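Local coordinates for fiber protein (Human adenovirus 14, PDB 3F0Y) that forms the trimeric knob of the adenovirus fiber, which probably engages a cellular receptor such as CD46, at residues Met30-Leu43 and Phe55-Leu68. Residues are numbered along the deposited sequence; the frame is centred on the assembly and turned at random.
Sequences MMDSSESNDCKLIL and FVYVIGVSNNFNML
Ile42 lies across the ring of Tyr57 in the antiparallel beta hairpin of strands 39-48 and 51-60, part of the knob's beta-sandwich. Ile42 CB stands over one ring face, 3.6 Å from the centroid of the Tyr57 ring and 18° off the normal, while CG2 reaches CE1 and CZ. Tyr57 takes chi1 60°, with CG between its own N and carbonyl carbon, which folds the ring back over the neighbouring strand. Beside the ring, Ile42 CG1 also meets Ile59 CD1, and Tyr57 and Ile59 pack against a neighbouring subunit. Lys40 with Ile59 and Ile42 with Tyr57 are the hydrogen-bonded pairs, each joined by two backbone bonds.

On the other face, Leu41 CD1 rests against Val56 CG2 and Val58 CG1, and Met30, bent at chi2 and chi3, presses CE onto Val58 CG1 at a tight 3.4 Å. Trp177 of the opposing sheet backs this cluster.

At the start of strand 39-48, Phe65 from helix 63-66 sets its ring against Cys39, Met30 and Met31. Cys39 CB sits over the ring face, with SG farther above it, 4.7 Å from the centroid of the Phe65 ring. Met31 comes at the rim: CG lies in the ring plane, SD forms an edge-on Met-aromatic contact, and CE turns back to Phe65 CB. Phe76 adds an edge-to-face ring contact.

Asp38 O bonds the turn into helix 63-66, taking Val61 N and Ser62 N from one face of its carbonyl plane; the bond from Ser62 N to Asp38 O, 2.9 Å, is nearly straight. Ser62 is the helix N-cap, its OG accepting from Phe65 N. The Asp38 carboxylate holds the Met30-Met31 backbone: OD1 accepts from Met30 N, while OD2 takes Met31 N on its syn lone pair and Ser34 OG, 2.6 Å from OD2, on the anti side.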
ATOM      1  N   MET A  30     -21.514 -13.790  -0.590  1.00 24.71           N
ATOM      2  CA  MET A  30     -21.315 -12.612   0.247  1.00 24.99           C
ATOM      3  C   MET A  30     -22.539 -12.288   1.104  1.00 25.31           C
ATOM      4  O   MET A  30     -22.418 -12.087   2.311  1.00 25.28           O
ATOM      5  CB  MET A  30     -20.967 -11.404  -0.629  1.00 24.78           C
ATOM      6  CG  MET A  30     -20.400 -10.224   0.139  1.00 24.56           C
ATOM      7  SD  MET A  30     -18.714 -10.512   0.697  1.00 23.18           S
ATOM      8  CE  MET A  30     -17.816 -10.282  -0.835  1.00 22.62           C
ATOM      9  N   MET A  31     -23.711 -12.233   0.477  1.00 25.76           N
ATOM     10  CA  MET A  31     -24.926 -11.785   1.162  1.00 26.14           C
ATOM     11  C   MET A  31     -25.596 -12.916   1.939  1.00 26.36           C
ATOM     12  O   MET A  31     -25.607 -14.067   1.497  1.00 26.46           O
ATOM     13  CB  MET A  31     -25.919 -11.205   0.159  1.00 26.19           C
ATOM     14  CG  MET A  31     -25.370 -10.054  -0.656  1.00 26.37           C
ATOM     15  SD  MET A  31     -26.613  -9.317  -1.727  1.00 27.01           S
ATOM     16  CE  MET A  31     -26.964 -10.667  -2.844  1.00 27.63           C
ATOM     17  N   ASP A  32     -26.164 -12.571   3.092  1.00 26.73           N
ATOM     18  CA  ASP A  32     -26.878 -13.537   3.927  1.00 26.77           C
ATOM     19  C   ASP A  32     -28.158 -14.002   3.227  1.00 26.78           C
ATOM     20  O   ASP A  32     -28.524 -15.178   3.303  1.00 27.05           O
ATOM     21  CB  ASP A  32     -27.210 -12.925   5.296  1.00 27.05           C
ATOM     22  CG  ASP A  32     -27.366 -13.974   6.393  1.00 27.44           C
ATOM     23  OD1 ASP A  32     -27.905 -15.067   6.120  1.00 29.09           O
ATOM     24  OD2 ASP A  32     -26.949 -13.697   7.539  1.00 29.46           O
ATOM     25  N   SER A  33     -28.818 -13.078   2.532  1.00 26.66           N
ATOM     26  CA  SER A  33     -30.052 -13.381   1.800  1.00 26.52           C
ATOM     27  C   SER A  33     -29.850 -14.360   0.638  1.00 26.41           C
ATOM     28  O   SER A  33     -30.803 -15.008   0.207  1.00 26.40           O
ATOM     29  CB  SER A  33     -30.685 -12.092   1.272  1.00 26.54           C
ATOM     30  OG  SER A  33     -29.850 -11.468   0.311  1.00 26.78           O
ATOM     31  N   SER A  34     -28.621 -14.460   0.131  1.00 26.20           N
ATOM     32  CA  SER A  34     -28.313 -15.371  -0.971  1.00 26.06           C
ATOM     33  C   SER A  34     -28.369 -16.831  -0.528  1.00 25.97           C
ATOM     34  O   SER A  34     -28.080 -17.150   0.626  1.00 26.01           O
ATOM     35  CB  SER A  34     -26.931 -15.063  -1.551  1.00 26.04           C
ATOM     36  OG  SER A  34     -26.895 -13.763  -2.104  1.00 25.73           O
ATOM     37  N   GLU A  35     -28.754 -17.706  -1.453  1.00 25.76           N
ATOM     38  CA  GLU A  35     -28.800 -19.148  -1.199  1.00 25.71           C
ATOM     39  C   GLU A  35     -27.785 -19.924  -2.046  1.00 25.37           C
ATOM     40  O   GLU A  35     -27.709 -21.151  -1.969  1.00 25.50           O
ATOM     41  CB  GLU A  35     -30.217 -19.667  -1.438  1.00 25.80           C
ATOM     42  CG  GLU A  35     -31.203 -19.165  -0.395  1.00 26.44           C
ATOM     43  CD  GLU A  35     -32.646 -19.380  -0.786  1.00 26.50           C
ATOM     44  OE1 GLU A  35     -32.953 -20.392  -1.450  1.00 27.65           O
ATOM     45  OE2 GLU A  35     -33.479 -18.527  -0.420  1.00 28.27           O
ATOM     46  N   SER A  36     -27.014 -19.197  -2.851  1.00 24.90           N
ATOM     47  CA  SER A  36     -25.889 -19.752  -3.596  1.00 24.49           C
ATOM     48  C   SER A  36     -24.861 -18.636  -3.775  1.00 24.12           C
ATOM     49  O   SER A  36     -25.072 -17.520  -3.293  1.00 24.09           O
ATOM     50  CB  SER A  36     -26.355 -20.294  -4.948  1.00 24.53           C
ATOM     51  OG  SER A  36     -26.913 -19.268  -5.748  1.00 24.48           O
ATOM     52  N   ASN A  37     -23.755 -18.931  -4.454  1.00 23.74           N
ATOM     53  CA  ASN A  37     -22.711 -17.930  -4.682  1.00 23.36           C
ATOM     54  C   ASN A  37     -23.260 -16.746  -5.467  1.00 23.04           C
ATOM     55  O   ASN A  37     -23.918 -16.927  -6.493  1.00 22.91           O
ATOM     56  CB  ASN A  37     -21.513 -18.536  -5.421  1.00 23.37           C
ATOM     57  CG  ASN A  37     -20.760 -19.554  -4.584  1.00 23.34           C
ATOM     58  OD1 ASN A  37     -21.065 -19.763  -3.410  1.00 23.58           O
ATOM     59  ND2 ASN A  37     -19.768 -20.197  -5.190  1.00 23.82           N
ATOM     60  N   ASP A  38     -22.987 -15.540  -4.973  1.00 22.54           N
ATOM     61  CA  ASP A  38     -23.540 -14.315  -5.557  1.00 22.28           C
ATOM     62  C   ASP A  38     -22.483 -13.370  -6.141  1.00 21.95           C
ATOM     63  O   ASP A  38     -22.829 -12.337  -6.714  1.00 21.85           O
ATOM     64  CB  ASP A  38     -24.408 -13.574  -4.526  1.00 22.15           C
ATOM     65  CG  ASP A  38     -23.685 -13.315  -3.209  1.00 22.12           C
ATOM     66  OD1 ASP A  38     -22.440 -13.427  -3.160  1.00 21.46           O
ATOM     67  OD2 ASP A  38     -24.368 -13.002  -2.214  1.00 21.96           O
ATOM     68  N   CYS A  39     -21.205 -13.719  -6.003  1.00 21.84           N
ATOM     69  CA  CYS A  39     -20.127 -12.874  -6.517  1.00 21.62           C
ATOM     70  C   CYS A  39     -18.813 -13.633  -6.664  1.00 21.31           C
ATOM     71  O   CYS A  39     -18.671 -14.764  -6.191  1.00 21.39           O
ATOM     72  CB  CYS A  39     -19.911 -11.668  -5.597  1.00 21.73           C
ATOM     73  SG  CYS A  39     -19.237 -12.088  -3.978  1.00 22.65           S
ATOM     74  N   LYS A  40     -17.860 -12.995  -7.334  1.00 21.02           N
ATOM     75  CA  LYS A  40     -16.496 -13.497  -7.420  1.00 20.72           C
ATOM     76  C   LYS A  40     -15.629 -12.711  -6.442  1.00 20.51           C
ATOM     77  O   LYS A  40     -15.466 -11.500  -6.594  1.00 20.52           O
ATOM     78  CB  LYS A  40     -15.945 -13.328  -8.835  1.00 20.71           C
ATOM     79  CG  LYS A  40     -16.796 -13.941  -9.930  1.00 20.72           C
ATOM     80  CD  LYS A  40     -16.251 -13.576 -11.300  1.00 20.69           C
ATOM     81  CE  LYS A  40     -17.196 -14.000 -12.412  1.00 20.82           C
ATOM     82  NZ  LYS A  40     -16.582 -13.804 -13.753  1.00 20.98           N
ATOM     83  N   LEU A  41     -15.098 -13.394  -5.431  1.00 20.17           N
ATOM     84  CA  LEU A  41     -14.108 -12.798  -4.541  1.00 19.95           C
ATOM     85  C   LEU A  41     -12.741 -13.044  -5.157  1.00 19.78           C
ATOM     86  O   LEU A  41     -12.334 -14.192  -5.340  1.00 19.70           O
ATOM     87  CB  LEU A  41     -14.180 -13.418  -3.143  1.00 19.97           C
ATOM     88  CG  LEU A  41     -13.208 -12.869  -2.091  1.00 20.05           C
ATOM     89  CD1 LEU A  41     -13.535 -11.420  -1.751  1.00 19.90           C
ATOM     90  CD2 LEU A  41     -13.234 -13.732  -0.838  1.00 19.84           C
ATOM     91  N   ILE A  42     -12.049 -11.962  -5.502  1.00 19.63           N
ATOM     92  CA  ILE A  42     -10.686 -12.042  -6.004  1.00 19.47           C
ATOM     93  C   ILE A  42      -9.759 -11.731  -4.833  1.00 19.37           C
ATOM     94  O   ILE A  42      -9.725 -10.603  -4.343  1.00 19.19           O
ATOM     95  CB  ILE A  42     -10.433 -11.052  -7.164  1.00 19.50           C
ATOM     96  CG1 ILE A  42     -11.540 -11.151  -8.222  1.00 19.67           C
ATOM     97  CG2 ILE A  42      -9.074 -11.317  -7.800  1.00 19.50           C
ATOM     98  CD1 ILE A  42     -11.700 -12.532  -8.828  1.00 19.98           C
ATOM     99  N   LEU A  43      -9.038 -12.748  -4.367  1.00 19.12           N
ATOM    100  CA  LEU A  43      -8.137 -12.604  -3.231  1.00 19.04           C
ATOM    101  C   LEU A  43      -6.771 -13.158  -3.596  1.00 18.95           C
ATOM    102  O   LEU A  43      -6.667 -14.290  -4.062  1.00 19.10           O
ATOM    103  CB  LEU A  43      -8.685 -13.348  -2.012  1.00 19.01           C
ATOM    104  CG  LEU A  43      -7.833 -13.270  -0.742  1.00 19.06           C
ATOM    105  CD1 LEU A  43      -7.700 -11.825  -0.267  1.00 19.33           C
ATOM    106  CD2 LEU A  43      -8.415 -14.151   0.350  1.00 19.17           C
ATOM    107  N   PHE A  55      -4.395  -8.712  -1.280  1.00 15.85           N
ATOM    108  CA  PHE A  55      -4.883  -7.946  -2.419  1.00 15.97           C
ATOM    109  C   PHE A  55      -6.282  -8.470  -2.738  1.00 16.09           C
ATOM    110  O   PHE A  55      -6.429  -9.611  -3.179  1.00 16.00           O
ATOM    111  CB  PHE A  55      -3.912  -8.172  -3.583  1.00 15.86           C
ATOM    112  CG  PHE A  55      -4.314  -7.534  -4.884  1.00 15.82           C
ATOM    113  CD1 PHE A  55      -3.908  -6.242  -5.194  1.00 15.86           C
ATOM    114  CD2 PHE A  55      -5.036  -8.252  -5.833  1.00 15.91           C
ATOM    115  CE1 PHE A  55      -4.244  -5.662  -6.410  1.00 15.96           C
ATOM    116  CE2 PHE A  55      -5.379  -7.676  -7.049  1.00 15.96           C
ATOM    117  CZ  PHE A  55      -4.980  -6.382  -7.340  1.00 15.76           C
ATOM    118  N   VAL A  56      -7.307  -7.656  -2.485  1.00 16.19           N
ATOM    119  CA  VAL A  56      -8.684  -8.155  -2.508  1.00 16.38           C
ATOM    120  C   VAL A  56      -9.692  -7.212  -3.172  1.00 16.60           C
ATOM    121  O   VAL A  56      -9.646  -5.995  -2.990  1.00 16.53           O
ATOM    122  CB  VAL A  56      -9.167  -8.508  -1.075  1.00 16.32           C
ATOM    123  CG1 VAL A  56      -9.298  -7.253  -0.215  1.00 16.07           C
ATOM    124  CG2 VAL A  56     -10.482  -9.282  -1.119  1.00 16.27           C
ATOM    125  N   TYR A  57     -10.589  -7.794  -3.961  1.00 16.85           N
ATOM    126  CA  TYR A  57     -11.752  -7.077  -4.473  1.00 17.06           C
ATOM    127  C   TYR A  57     -12.857  -8.054  -4.839  1.00 17.20           C
ATOM    128  O   TYR A  57     -12.652  -9.271  -4.841  1.00 17.13           O
ATOM    129  CB  TYR A  57     -11.395  -6.183  -5.668  1.00 17.14           C
ATOM    130  CG  TYR A  57     -10.816  -6.889  -6.874  1.00 17.32           C
ATOM    131  CD1 TYR A  57      -9.504  -7.351  -6.870  1.00 17.43           C
ATOM    132  CD2 TYR A  57     -11.570  -7.066  -8.032  1.00 17.20           C
ATOM    133  CE1 TYR A  57      -8.964  -7.987  -7.977  1.00 17.38           C
ATOM    134  CE2 TYR A  57     -11.035  -7.701  -9.147  1.00 17.29           C
ATOM    135  CZ  TYR A  57      -9.731  -8.158  -9.111  1.00 17.20           C
ATOM    136  OH  TYR A  57      -9.187  -8.787 -10.205  1.00 17.90           O
ATOM    137  N   VAL A  58     -14.034  -7.512  -5.126  1.00 17.48           N
ATOM    138  CA  VAL A  58     -15.193  -8.325  -5.456  1.00 17.85           C
ATOM    139  C   VAL A  58     -15.727  -7.954  -6.832  1.00 18.04           C
ATOM    140  O   VAL A  58     -15.701  -6.788  -7.226  1.00 17.81           O
ATOM    141  CB  VAL A  58     -16.311  -8.179  -4.398  1.00 17.90           C
ATOM    142  CG1 VAL A  58     -15.791  -8.570  -3.027  1.00 18.14           C
ATOM    143  CG2 VAL A  58     -16.858  -6.762  -4.373  1.00 18.41           C
ATOM    144  N   ILE A  59     -16.183  -8.963  -7.567  1.00 18.48           N
ATOM    145  CA  ILE A  59     -16.878  -8.758  -8.829  1.00 18.81           C
ATOM    146  C   ILE A  59     -18.256  -9.390  -8.677  1.00 19.06           C
ATOM    147  O   ILE A  59     -18.374 -10.606  -8.523  1.00 19.20           O
ATOM    148  CB  ILE A  59     -16.131  -9.398 -10.012  1.00 18.89           C
ATOM    149  CG1 ILE A  59     -14.700  -8.862 -10.096  1.00 19.09           C
ATOM    150  CG2 ILE A  59     -16.874  -9.134 -11.318  1.00 18.72           C
ATOM    151  CD1 ILE A  59     -13.833  -9.603 -11.076  1.00 19.17           C
ATOM    152  N   GLY A  60     -19.288  -8.554  -8.690  1.00 19.41           N
ATOM    153  CA  GLY A  60     -20.647  -9.007  -8.438  1.00 19.62           C
ATOM    154  C   GLY A  60     -21.209  -9.841  -9.575  1.00 19.76           C
ATOM    155  O   GLY A  60     -20.892  -9.608 -10.742  1.00 19.83           O
ATOM    156  N   VAL A  61     -22.045 -10.814  -9.223  1.00 20.11           N
ATOM    157  CA  VAL A  61     -22.652 -11.715 -10.202  1.00 20.38           C
ATOM    158  C   VAL A  61     -24.177 -11.718 -10.091  1.00 20.67           C
ATOM    159  O   VAL A  61     -24.866 -11.495 -11.086  1.00 20.85           O
ATOM    160  CB  VAL A  61     -22.117 -13.153 -10.044  1.00 20.36           C
ATOM    161  CG1 VAL A  61     -22.824 -14.099 -11.005  1.00 20.29           C
ATOM    162  CG2 VAL A  61     -20.606 -13.178 -10.271  1.00 20.24           C
ATOM    163  N   SER A  62     -24.697 -11.961  -8.888  1.00 20.99           N
ATOM    164  CA  SER A  62     -26.147 -12.011  -8.678  1.00 21.13           C
ATOM    165  C   SER A  62     -26.768 -10.623  -8.823  1.00 21.34           C
ATOM    166  O   SER A  62     -26.123  -9.609  -8.544  1.00 21.17           O
ATOM    167  CB  SER A  62     -26.495 -12.608  -7.308  1.00 21.17           C
ATOM    168  OG  SER A  62     -26.429 -11.639  -6.275  1.00 21.34           O
ATOM    169  N   ASN A  63     -28.023 -10.586  -9.265  1.00 21.64           N
ATOM    170  CA  ASN A  63     -28.735  -9.324  -9.436  1.00 21.67           C
ATOM    171  C   ASN A  63     -28.838  -8.550  -8.125  1.00 21.66           C
ATOM    172  O   ASN A  63     -28.559  -7.352  -8.084  1.00 21.50           O
ATOM    173  CB  ASN A  63     -30.135  -9.566 -10.002  1.00 21.90           C
ATOM    174  CG  ASN A  63     -30.904  -8.276 -10.217  1.00 22.35           C
ATOM    175  OD1 ASN A  63     -31.977  -8.076  -9.644  1.00 24.80           O
ATOM    176  ND2 ASN A  63     -30.347  -7.383 -11.030  1.00 24.18           N
ATOM    177  N   ASN A  64     -29.232  -9.242  -7.058  1.00 21.68           N
ATOM    178  CA  ASN A  64     -29.401  -8.609  -5.751  1.00 21.83           C
ATOM    179  C   ASN A  64     -28.111  -8.001  -5.212  1.00 21.87           C
ATOM    180  O   ASN A  64     -28.138  -6.931  -4.604  1.00 21.84           O
ATOM    181  CB  ASN A  64     -29.978  -9.602  -4.736  1.00 21.86           C
ATOM    182  CG  ASN A  64     -31.463  -9.857  -4.942  1.00 22.17           C
ATOM    183  OD1 ASN A  64     -32.107  -9.227  -5.783  1.00 23.42           O
ATOM    184  ND2 ASN A  64     -32.015 -10.783  -4.166  1.00 22.54           N
ATOM    185  N   PHE A  65     -26.988  -8.680  -5.435  1.00 21.93           N
ATOM    186  CA  PHE A  65     -25.691  -8.144  -5.027  1.00 21.92           C
ATOM    187  C   PHE A  65     -25.301  -6.934  -5.872  1.00 21.89           C
ATOM    188  O   PHE A  65     -24.864  -5.915  -5.338  1.00 21.89           O
ATOM    189  CB  PHE A  65     -24.597  -9.209  -5.110  1.00 22.05           C
ATOM    190  CG  PHE A  65     -23.267  -8.737  -4.600  1.00 22.09           C
ATOM    191  CD1 PHE A  65     -23.040  -8.610  -3.238  1.00 22.37           C
ATOM    192  CD2 PHE A  65     -22.252  -8.395  -5.481  1.00 22.41           C
ATOM    193  CE1 PHE A  65     -21.817  -8.163  -2.758  1.00 22.18           C
ATOM    194  CE2 PHE A  65     -21.023  -7.946  -5.011  1.00 22.37           C
ATOM    195  CZ  PHE A  65     -20.806  -7.834  -3.646  1.00 22.35           C
ATOM    196  N   ASN A  66     -25.459  -7.054  -7.187  1.00 21.91           N
ATOM    197  CA  ASN A  66     -25.157  -5.958  -8.101  1.00 21.87           C
ATOM    198  C   ASN A  66     -26.025  -4.727  -7.856  1.00 21.86           C
ATOM    199  O   ASN A  66     -25.564  -3.599  -8.018  1.00 21.64           O
ATOM    200  CB  ASN A  66     -25.299  -6.414  -9.559  1.00 21.94           C
ATOM    201  CG  ASN A  66     -24.162  -7.316  -9.999  1.00 21.89           C
ATOM    202  OD1 ASN A  66     -23.059  -7.248  -9.460  1.00 21.68           O
ATOM    203  ND2 ASN A  66     -24.422  -8.160 -10.988  1.00 21.96           N
ATOM    204  N   MET A  67     -27.271  -4.952  -7.444  1.00 21.82           N
ATOM    205  CA  MET A  67     -28.194  -3.854  -7.162  1.00 21.82           C
ATOM    206  C   MET A  67     -27.921  -3.150  -5.831  1.00 21.67           C
ATOM    207  O   MET A  67     -28.547  -2.131  -5.542  1.00 21.71           O
ATOM    208  CB  MET A  67     -29.643  -4.351  -7.208  1.00 22.10           C
ATOM    209  CG  MET A  67     -30.150  -4.630  -8.618  1.00 22.99           C
ATOM    210  SD  MET A  67     -30.205  -3.164  -9.666  1.00 25.16           S
ATOM    211  CE  MET A  67     -31.510  -2.229  -8.869  1.00 25.26           C
ATOM    212  N   LEU A  68     -26.993  -3.673  -5.027  1.00 21.42           N
ATOM    213  CA  LEU A  68     -26.582  -2.993  -3.793  1.00 21.27           C
ATOM    214  C   LEU A  68     -26.018  -1.600  -4.086  1.00 21.07           C
ATOM    215  O   LEU A  68     -26.092  -0.708  -3.242  1.00 21.02           O
ATOM    216  CB  LEU A  68     -25.553  -3.819  -3.013  1.00 21.21           C
ATOM    217  CG  LEU A  68     -26.010  -5.169  -2.453  1.00 21.32           C
ATOM    218  CD1 LEU A  68     -24.867  -5.831  -1.700  1.00 21.58           C
ATOM    219  CD2 LEU A  68     -27.233  -5.027  -1.552  1.00 21.39           C
TER
HETATM  220  O   HOH W   1     -30.248 -12.365  -2.482  1.00 25.61           O